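Conserved lipoprotein, putative (Clostridium novyi, PDB 4L1N) is of unknown function, a putative lipoprotein of the DUF4652 family, whose domain is grouped with the beta-propellers and is probably tethered to the cell membrane. Local coordinates at residues P63-K68 against C80-E86; N129-I135 against I147-I153; K168-V172 against V183-E189. Residues are numbered along the deposited sequence.

Interaction 1 (P63-K68 against C80-E86)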
loop_
_atom_site.group_PDB
_atom_site.type_symbol
_atom_site.label_atom_id
_atom_site.label_comp_id
_atom_site.label_asym_id
_atom_site.label_seq_id
_atom_site.Cartn_x
_atom_site.Cartn_y
_atom_site.Cartn_z
ATOM N N PRO A 63 -3.862 -16.510 -1.724
ATOM C CA PRO A 63 -3.230 -15.830 -2.877
ATOM C C PRO A 63 -2.377 -16.783 -3.730
ATOM O O PRO A 63 -1.873 -17.780 -3.199
ATOM C CB PRO A 63 -2.371 -14.755 -2.218
ATOM C CG PRO A 63 -2.149 -15.229 -0.827
ATOM C CD PRO A 63 -3.402 -15.929 -0.446
ATOM N N THR A 64 -2.250 -16.507 -5.056
ATOM C CA THR A 64 -1.527 -17.380 -6.002
ATOM C C THR A 64 -0.392 -16.646 -6.744
ATOM O O THR A 64 0.415 -17.288 -7.427
ATOM C CB THR A 64 -2.513 -18.016 -7.027
ATOM O OG1 THR A 64 -3.028 -17.021 -7.913
ATOM C CG2 THR A 64 -3.670 -18.753 -6.369
ATOM N N PHE A 65 -0.338 -15.309 -6.613
ATOM C CA PHE A 65 0.636 -14.440 -7.280
ATOM C C PHE A 65 0.792 -13.149 -6.460
ATOM O O PHE A 65 0.558 -12.043 -6.966
ATOM C CB PHE A 65 0.145 -14.160 -8.718
ATOM C CG PHE A 65 1.153 -13.596 -9.683
ATOM C CD1 PHE A 65 2.371 -14.234 -9.896
ATOM C CD2 PHE A 65 0.864 -12.455 -10.424
ATOM C CE1 PHE A 65 3.300 -13.714 -10.798
ATOM C CE2 PHE A 65 1.794 -11.937 -11.330
ATOM C CZ PHE A 65 3.003 -12.576 -11.516
ATOM N N ALA A 66 1.181 -13.315 -5.173
ATOM C CA ALA A 66 1.283 -12.239 -4.184
ATOM C C ALA A 66 2.683 -11.997 -3.591
ATOM O O ALA A 66 3.578 -12.832 -3.729
ATOM C CB ALA A 66 0.337 -12.538 -3.044
ATOM N N THR A 67 2.839 -10.848 -2.877
ATOM C CA THR A 67 4.046 -10.504 -2.122
ATOM C C THR A 67 4.041 -11.370 -0.842
ATOM O O THR A 67 3.014 -11.971 -0.525
ATOM C CB THR A 67 4.144 -8.985 -1.837
ATOM O OG1 THR A 67 3.140 -8.567 -0.907
ATOM C CG2 THR A 67 4.095 -8.135 -3.099
ATOM N N LYS A 68 5.172 -11.466 -0.125
ATOM C CA LYS A 68 5.249 -12.283 1.095
ATOM C C LYS A 68 4.357 -11.700 2.207
ATOM O O LYS A 68 4.152 -10.485 2.260
ATOM C CB LYS A 68 6.708 -12.431 1.577
ATOM C CG LYS A 68 7.533 -13.427 0.755
ATOM C CD LYS A 68 8.974 -13.543 1.261
ATOM C CE LYS A 68 9.806 -14.537 0.481
ATOM N NZ LYS A 68 10.276 -13.980 -0.815
ATOM N N CYS A 80 -0.647 -8.943 2.586
ATOM C CA CYS A 80 0.147 -9.042 1.354
ATOM C C CYS A 80 -0.626 -8.397 0.193
ATOM O O CYS A 80 -1.801 -8.054 0.367
ATOM C CB CYS A 80 0.513 -10.494 1.044
ATOM S SG CYS A 80 -0.868 -11.509 0.437
ATOM N N ILE A 81 0.028 -8.246 -0.988
ATOM C CA ILE A 81 -0.599 -7.710 -2.201
ATOM C C ILE A 81 -0.671 -8.844 -3.213
ATOM O O ILE A 81 0.377 -9.266 -3.708
ATOM C CB ILE A 81 0.125 -6.460 -2.793
ATOM C CG1 ILE A 81 0.208 -5.300 -1.797
ATOM C CG2 ILE A 81 -0.527 -6.011 -4.118
ATOM C CD1 ILE A 81 1.392 -4.479 -1.977
ATOM N N GLU A 82 -1.903 -9.318 -3.530
ATOM C CA GLU A 82 -2.168 -10.374 -4.499
ATOM C C GLU A 82 -2.396 -9.787 -5.896
ATOM O O GLU A 82 -3.075 -8.771 -6.025
ATOM C CB GLU A 82 -3.380 -11.222 -4.039
ATOM C CG GLU A 82 -4.039 -12.141 -5.073
ATOM C CD GLU A 82 -3.272 -13.329 -5.638
ATOM O OE1 GLU A 82 -2.062 -13.458 -5.344
ATOM O OE2 GLU A 82 -3.880 -14.127 -6.392
ATOM N N GLY A 83 -1.814 -10.429 -6.913
ATOM C CA GLY A 83 -2.009 -10.075 -8.316
ATOM C C GLY A 83 -0.874 -9.429 -9.074
ATOM O O GLY A 83 -1.008 -9.186 -10.279
ATOM N N LYS A 84 0.249 -9.138 -8.392
ATOM C CA LYS A 84 1.364 -8.452 -9.040
ATOM C C LYS A 84 2.739 -9.151 -8.853
ATOM O O LYS A 84 3.778 -8.561 -9.161
ATOM C CB LYS A 84 1.431 -7.018 -8.525
ATOM C CG LYS A 84 0.313 -6.098 -8.973
ATOM C CD LYS A 84 0.546 -4.750 -8.318
ATOM C CE LYS A 84 0.547 -3.581 -9.272
ATOM N NZ LYS A 84 1.767 -3.473 -10.095
ATOM N N GLY A 85 2.743 -10.405 -8.424
ATOM C CA GLY A 85 3.993 -11.130 -8.234
ATOM C C GLY A 85 4.639 -10.878 -6.890
ATOM O O GLY A 85 4.148 -10.068 -6.106
ATOM N N GLU A 86 5.752 -11.577 -6.624
ATOM C CA GLU A 86 6.537 -11.579 -5.377
ATOM C C GLU A 86 7.022 -10.186 -4.909
ATOM O O GLU A 86 7.209 -9.987 -3.695
ATOM C CB GLU A 86 7.763 -12.493 -5.553
ATOM C CG GLU A 86 8.236 -13.171 -4.278
ATOM C CD GLU A 86 9.567 -13.882 -4.417
ATOM O OE1 GLU A 86 10.593 -13.191 -4.618
ATOM O OE2 GLU A 86 9.586 -15.131 -4.315
#

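Interaction 2 (N129-I135 against I147-I153)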
loop_
_atom_site.group_PDB
_atom_site.type_symbol
_atom_site.label_atom_id
_atom_site.label_comp_id
_atom_site.label_asym_id
_atom_site.label_seq_id
_atom_site.Cartn_x
_atom_site.Cartn_y
_atom_site.Cartn_z
ATOM N N ASN A 129 -3.997 -2.080 13.721
ATOM C CA ASN A 129 -5.276 -2.010 13.011
ATOM C C ASN A 129 -5.188 -1.305 11.677
ATOM O O ASN A 129 -6.169 -1.313 10.935
ATOM C CB ASN A 129 -6.324 -1.311 13.872
ATOM C CG ASN A 129 -6.556 -1.986 15.192
ATOM O OD1 ASN A 129 -7.013 -3.140 15.267
ATOM N ND2 ASN A 129 -6.200 -1.289 16.255
ATOM N N ASN A 130 -4.041 -0.690 11.361
ATOM C CA ASN A 130 -3.881 0.039 10.103
ATOM C C ASN A 130 -2.607 -0.331 9.374
ATOM O O ASN A 130 -1.614 -0.710 9.995
ATOM C CB ASN A 130 -3.884 1.556 10.347
ATOM C CG ASN A 130 -5.061 2.067 11.128
ATOM O OD1 ASN A 130 -6.099 2.419 10.581
ATOM N ND2 ASN A 130 -4.915 2.135 12.430
ATOM N N LEU A 131 -2.629 -0.142 8.050
ATOM C CA LEU A 131 -1.495 -0.332 7.153
ATOM C C LEU A 131 -1.011 1.001 6.591
ATOM O O LEU A 131 -1.760 1.986 6.559
ATOM C CB LEU A 131 -1.877 -1.225 5.954
ATOM C CG LEU A 131 -2.106 -2.711 6.154
ATOM C CD1 LEU A 131 -2.882 -3.264 5.005
ATOM C CD2 LEU A 131 -0.796 -3.464 6.283
HETATM N N MSE A 132 0.241 1.006 6.119
HETATM C CA MSE A 132 0.843 2.046 5.322
HETATM C C MSE A 132 0.731 1.544 3.923
HETATM O O MSE A 132 1.241 0.458 3.635
HETATM C CB MSE A 132 2.294 2.298 5.710
HETATM C CG MSE A 132 2.434 3.144 6.967
HETATM SE SE MSE A 132 4.266 3.480 7.380
HETATM C CE MSE A 132 5.023 1.670 7.184
ATOM N N VAL A 133 -0.025 2.242 3.075
ATOM C CA VAL A 133 -0.224 1.774 1.703
ATOM C C VAL A 133 0.253 2.840 0.702
ATOM O O VAL A 133 -0.133 4.012 0.794
ATOM C CB VAL A 133 -1.707 1.355 1.426
ATOM C CG1 VAL A 133 -1.871 0.765 0.025
ATOM C CG2 VAL A 133 -2.222 0.379 2.472
ATOM N N VAL A 134 1.055 2.404 -0.283
ATOM C CA VAL A 134 1.476 3.243 -1.397
ATOM C C VAL A 134 0.542 2.918 -2.564
ATOM O O VAL A 134 0.402 1.750 -2.929
ATOM C CB VAL A 134 2.969 3.100 -1.782
ATOM C CG1 VAL A 134 3.281 3.899 -3.044
ATOM C CG2 VAL A 134 3.878 3.525 -0.636
ATOM N N ILE A 135 -0.125 3.944 -3.110
ATOM C CA ILE A 135 -1.014 3.788 -4.243
ATOM C C ILE A 135 -0.364 4.461 -5.433
ATOM O O ILE A 135 -0.138 5.677 -5.423
ATOM C CB ILE A 135 -2.460 4.269 -3.948
ATOM C CG1 ILE A 135 -3.163 3.211 -3.061
ATOM C CG2 ILE A 135 -3.263 4.475 -5.248
ATOM C CD1 ILE A 135 -4.169 3.706 -2.174
ATOM N N ILE A 147 1.357 7.982 -3.729
ATOM C CA ILE A 147 0.960 8.621 -2.469
ATOM C C ILE A 147 0.915 7.568 -1.379
ATOM O O ILE A 147 0.445 6.451 -1.627
ATOM C CB ILE A 147 -0.393 9.376 -2.635
ATOM C CG1 ILE A 147 -0.326 10.386 -3.809
ATOM C CG2 ILE A 147 -0.794 10.082 -1.351
ATOM C CD1 ILE A 147 -1.638 10.749 -4.458
ATOM N N LEU A 148 1.404 7.931 -0.171
ATOM C CA LEU A 148 1.384 7.095 1.034
ATOM C C LEU A 148 0.135 7.446 1.837
ATOM O O LEU A 148 -0.170 8.633 2.061
ATOM C CB LEU A 148 2.675 7.312 1.857
ATOM C CG LEU A 148 2.956 6.458 3.095
ATOM C CD1 LEU A 148 3.352 5.066 2.721
ATOM C CD2 LEU A 148 4.149 7.012 3.852
ATOM N N TYR A 149 -0.626 6.394 2.210
ATOM C CA TYR A 149 -1.857 6.452 2.990
ATOM C C TYR A 149 -1.779 5.575 4.217
ATOM O O TYR A 149 -1.032 4.586 4.222
ATOM C CB TYR A 149 -3.042 5.960 2.142
ATOM C CG TYR A 149 -3.376 6.778 0.917
ATOM C CD1 TYR A 149 -4.262 7.852 0.990
ATOM C CD2 TYR A 149 -2.834 6.462 -0.322
ATOM C CE1 TYR A 149 -4.561 8.619 -0.138
ATOM C CE2 TYR A 149 -3.140 7.208 -1.459
ATOM C CZ TYR A 149 -4.006 8.284 -1.365
ATOM O OH TYR A 149 -4.345 8.963 -2.513
ATOM N N LYS A 150 -2.640 5.892 5.235
ATOM C CA LYS A 150 -2.907 5.103 6.452
ATOM C C LYS A 150 -4.228 4.441 6.203
ATOM O O LYS A 150 -5.230 5.150 6.087
ATOM C CB LYS A 150 -2.926 5.975 7.714
ATOM C CG LYS A 150 -3.134 5.186 9.012
ATOM C CD LYS A 150 -3.077 6.090 10.243
ATOM C CE LYS A 150 -4.420 6.419 10.823
ATOM N NZ LYS A 150 -4.488 6.063 12.267
ATOM N N VAL A 151 -4.253 3.111 6.025
ATOM C CA VAL A 151 -5.502 2.411 5.683
ATOM C C VAL A 151 -5.946 1.429 6.781
ATOM O O VAL A 151 -5.204 0.522 7.137
ATOM C CB VAL A 151 -5.342 1.690 4.318
ATOM C CG1 VAL A 151 -6.615 0.940 3.924
ATOM C CG2 VAL A 151 -4.914 2.674 3.221
ATOM N N ASN A 152 -7.178 1.606 7.286
ATOM C CA ASN A 152 -7.805 0.747 8.293
ATOM C C ASN A 152 -8.133 -0.607 7.664
ATOM O O ASN A 152 -8.895 -0.671 6.696
ATOM C CB ASN A 152 -9.048 1.418 8.845
ATOM C CG ASN A 152 -9.603 0.800 10.111
ATOM O OD1 ASN A 152 -9.878 -0.406 10.206
ATOM N ND2 ASN A 152 -9.842 1.641 11.095
ATOM N N ILE A 153 -7.528 -1.684 8.200
ATOM C CA ILE A 153 -7.646 -3.048 7.662
ATOM C C ILE A 153 -9.075 -3.578 7.718
ATOM O O ILE A 153 -9.389 -4.533 7.000
ATOM C CB ILE A 153 -6.656 -4.057 8.317
ATOM C CG1 ILE A 153 -6.967 -4.344 9.795
ATOM C CG2 ILE A 153 -5.212 -3.650 8.081
ATOM C CD1 ILE A 153 -6.611 -5.702 10.233
#

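Interaction 3 (K168-V172 against V183-E189)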
loop_
_atom_site.group_PDB
_atom_site.type_symbol
_atom_site.label_atom_id
_atom_site.label_comp_id
_atom_site.label_asym_id
_atom_site.label_seq_id
_atom_site.Cartn_x
_atom_site.Cartn_y
_atom_site.Cartn_z
ATOM N N LYS A 168 6.223 13.794 -10.398
ATOM C CA LYS A 168 7.636 13.532 -10.660
ATOM C C LYS A 168 8.347 13.090 -9.368
ATOM O O LYS A 168 9.495 12.667 -9.412
ATOM C CB LYS A 168 8.326 14.780 -11.235
ATOM C CG LYS A 168 8.281 14.883 -12.757
ATOM C CD LYS A 168 9.151 16.055 -13.273
ATOM C CE LYS A 168 8.593 17.441 -13.026
ATOM N NZ LYS A 168 7.374 17.709 -13.851
ATOM N N LYS A 169 7.669 13.226 -8.228
ATOM C CA LYS A 169 8.105 12.882 -6.877
ATOM C C LYS A 169 7.158 11.795 -6.344
ATOM O O LYS A 169 6.052 12.103 -5.899
ATOM C CB LYS A 169 8.077 14.138 -5.977
ATOM C CG LYS A 169 9.311 15.017 -6.058
ATOM C CD LYS A 169 8.945 16.496 -6.132
ATOM C CE LYS A 169 10.109 17.441 -5.883
ATOM N NZ LYS A 169 10.469 17.485 -4.431
ATOM N N GLN A 170 7.583 10.524 -6.409
ATOM C CA GLN A 170 6.754 9.395 -5.995
ATOM C C GLN A 170 7.238 8.727 -4.724
ATOM O O GLN A 170 8.368 8.277 -4.709
ATOM C CB GLN A 170 6.770 8.323 -7.100
ATOM C CG GLN A 170 6.275 8.774 -8.453
ATOM C CD GLN A 170 6.398 7.719 -9.525
ATOM O OE1 GLN A 170 6.763 6.562 -9.287
ATOM N NE2 GLN A 170 6.067 8.095 -10.745
ATOM N N VAL A 171 6.359 8.528 -3.716
ATOM C CA VAL A 171 6.683 7.740 -2.519
ATOM C C VAL A 171 6.776 6.278 -2.980
ATOM O O VAL A 171 5.841 5.801 -3.615
ATOM C CB VAL A 171 5.654 7.945 -1.388
ATOM C CG1 VAL A 171 5.941 7.030 -0.203
ATOM C CG2 VAL A 171 5.590 9.411 -0.946
ATOM N N VAL A 172 7.932 5.618 -2.784
ATOM C CA VAL A 172 8.136 4.240 -3.259
ATOM C C VAL A 172 7.898 3.241 -2.123
ATOM O O VAL A 172 7.392 2.148 -2.395
ATOM C CB VAL A 172 9.492 3.964 -3.994
ATOM C CG1 VAL A 172 9.540 4.645 -5.350
ATOM C CG2 VAL A 172 10.703 4.351 -3.165
ATOM N N VAL A 183 10.214 8.019 4.882
ATOM C CA VAL A 183 9.501 7.925 3.605
ATOM C C VAL A 183 10.501 8.020 2.439
ATOM O O VAL A 183 11.220 9.031 2.349
ATOM C CB VAL A 183 8.415 9.039 3.540
ATOM C CG1 VAL A 183 7.675 9.045 2.220
ATOM C CG2 VAL A 183 7.425 8.936 4.697
ATOM N N GLN A 184 10.557 6.973 1.544
ATOM C CA GLN A 184 11.435 7.078 0.386
ATOM C C GLN A 184 10.692 7.646 -0.756
ATOM O O GLN A 184 9.629 7.141 -1.134
ATOM C CB GLN A 184 12.094 5.773 -0.043
ATOM C CG GLN A 184 13.229 5.390 0.845
ATOM C CD GLN A 184 14.511 6.045 0.499
ATOM O OE1 GLN A 184 15.145 6.621 1.352
ATOM N NE2 GLN A 184 14.948 5.920 -0.725
ATOM N N ILE A 185 11.271 8.690 -1.339
ATOM C CA ILE A 185 10.678 9.359 -2.484
ATOM C C ILE A 185 11.624 9.189 -3.663
ATOM O O ILE A 185 12.820 9.330 -3.490
ATOM C CB ILE A 185 10.403 10.858 -2.127
ATOM C CG1 ILE A 185 9.554 10.954 -0.872
ATOM C CG2 ILE A 185 9.757 11.634 -3.285
ATOM C CD1 ILE A 185 9.882 12.000 -0.030
ATOM N N LEU A 186 11.101 8.855 -4.834
ATOM C CA LEU A 186 11.856 8.801 -6.081
ATOM C C LEU A 186 11.541 10.099 -6.871
ATOM O O LEU A 186 10.385 10.337 -7.277
ATOM C CB LEU A 186 11.515 7.534 -6.882
ATOM C CG LEU A 186 12.057 7.442 -8.330
ATOM C CD1 LEU A 186 13.503 7.008 -8.354
ATOM C CD2 LEU A 186 11.186 6.507 -9.193
ATOM N N VAL A 187 12.553 10.973 -6.997
ATOM C CA VAL A 187 12.403 12.241 -7.706
ATOM C C VAL A 187 12.970 12.159 -9.125
ATOM O O VAL A 187 14.126 11.829 -9.290
ATOM C CB VAL A 187 13.047 13.404 -6.958
ATOM C CG1 VAL A 187 12.600 14.727 -7.558
ATOM C CG2 VAL A 187 12.737 13.342 -5.468
ATOM N N TYR A 188 12.138 12.449 -10.140
ATOM C CA TYR A 188 12.533 12.555 -11.535
ATOM C C TYR A 188 12.882 14.025 -11.774
ATOM O O TYR A 188 12.215 14.903 -11.231
ATOM C CB TYR A 188 11.420 12.066 -12.445
ATOM C CG TYR A 188 11.250 10.557 -12.487
ATOM C CD1 TYR A 188 12.127 9.751 -13.222
ATOM C CD2 TYR A 188 10.147 9.944 -11.897
ATOM C CE1 TYR A 188 11.929 8.375 -13.333
ATOM C CE2 TYR A 188 9.951 8.567 -11.983
ATOM C CZ TYR A 188 10.847 7.782 -12.696
ATOM O OH TYR A 188 10.621 6.421 -12.782
ATOM N N GLU A 189 13.976 14.301 -12.488
ATOM C CA GLU A 189 14.453 15.661 -12.713
ATOM C C GLU A 189 13.551 16.459 -13.644
ATOM O O GLU A 189 13.381 17.660 -13.433
ATOM C CB GLU A 189 15.895 15.665 -13.240
ATOM C CG GLU A 189 16.946 15.062 -12.300
ATOM C CD GLU A 189 16.971 15.402 -10.814
ATOM O OE1 GLU A 189 16.896 16.602 -10.466
ATOM O OE2 GLU A 189 17.112 14.461 -9.997
#

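Interaction 1 (P63-K68 against C80-E86)
A loop without regular secondary structure can still be tied to the end of a strand by both backbone and side-chain partners, as 63-68 and 80-86 illustrate. C80 opens the contact with its SG 3.8 Å from CB of A66 and 4.1 Å from CG of P63, a small apolar patch. T67 meets the I81 backbone twice, through its hydroxyl and its amide: I81 N donates to T67 OG1 at 3.1 Å, while T67 N donates to I81 O at 3.0 Å. E82 then turns its carboxylate into the bend of the loop. OE1 of E82 accepts from F65 N at 2.8 Å and OE2 from T64 N at 3.2 Å; T64 N also reaches OE1 weakly at 3.1 Å, so one carboxylate receives the two successive amides of T64 and F65. The chain next wraps round the carbonyl of F65, whose O accepts from G83 N at 2.9 Å and from G85 N at 3.1 Å. Both glycines have backbone angles at which a CB would collide with the preceding carbonyl. The bare CA of G85 also lies over the face of the F65 ring, 3.6 Å from its centroid, in a CH-pi contact. Beyond it, E86 OE2 forms a long salt bridge with K68 NZ at 3.7 Å. The contact is thus a loop packed on the end of strand 77-82, near the edge of the large antiparallel sheet, with one isolated bridge, A66 to E82. Strand 77-82 pairs with strand 95-100, whose Y97 touches P63, C80 and E82, while I81 reaches I123 of strand 118-125.

Interaction 2 (N129-I135 against I147-I153)
Antiparallel strands alternate their side chains between two faces, and each face can then be packed as a separate surface; strands 130-135 and 147-152 do this with a complete register from N130–N152 to I135–I147. Backbone bonds set the spacing, among them the reciprocal pairs L131 N to V151 O and V151 N to L131 O, both 2.8 Å, and V133 N to Y149 O and Y149 N to V133 O, also 2.8 Å. On the face of L131, V133 and I135, side chains of neighbouring pairs pack diagonally: V133 CG2 meets V151 CG2 at 3.6 Å, and I135 CD1 lies 3.6 Å from Y149 CD2. Past the strand end, I153 points back across and sets CG2 against L131 CG at 3.8 Å. On the other face L148 leans over its neighbours, its CD1 lying 3.7 Å from V134 CG2 and 4.2 Å from CB of selenomethionine M132, so one branch fills the dip between them. The hairpin lies inside the larger antiparallel sheet, between strands 118-125 and 157-160. M51 and F52 of strand 49-56 cover I135, Y149 and V151, whereas M132 and L148 pack against A174 of strand 169-177.

Interaction 3 (K168-V172 against V183-E189)
Four main-chain hydrogen bonds carry the pairing of 168-172 with 183-189. Q170 and L186 exchange two of them, L186 N to Q170 O at 2.8 Å and Q170 N to L186 O at 2.9 Å; Y188 N to K168 O and V172 N to Q184 O, each 2.8 Å, extend the pairing in either direction. Between these, carbonyls also meet CA hydrogens, as where V171 CA lies 3.3 Å from Q184 O. Polar side chains look beyond the pair: Q170 OE1 accepts from the amide of G145, and K168 forms a salt bridge with D191. Outward from the backbone, K169, V171, I185 and V187 share one face, where K169 CG sits 3.6 Å from V187 CG1; Q170 and L186 lie on the other. V171 CG1 meets V183 CG1 at 3.6 Å, V172 CG1 rests 3.8 Å from L186 CB, and Q170 NE2, hydrogen-bonded to V142 O, approaches the edge of the Y188 ring, 4.1 Å from CE2. The result is an antiparallel beta hairpin, strands 169-177 and 180-188, extended by strand 196-204 to a three-stranded meander, which resembles the four-stranded blade of a beta-propeller and is consistent with the clan to which this family is assigned.

Of the three contacts interaction 2 is buried, while interactions 1 and 3 are partly buried. Interaction 2, its centre about 6 Å from the centre of the chain, is regular strand pairing with largely apolar side chains. Interaction 3 repeats that chemistry in a separate three-stranded sheet, its centre about 15 Å from that of the chain, with more polar side chains reaching past the pair. The two touch where V134 packs on the backbone of V171 and V172, and L148 on the side chains of V171 and V183. Interaction 1 reaches the same large sheet as interaction 2, yet their nearest atoms stay about 6 Å apart; being a loop against a strand end, it replaces regular register with carboxylate, hydroxyl and glycine contacts.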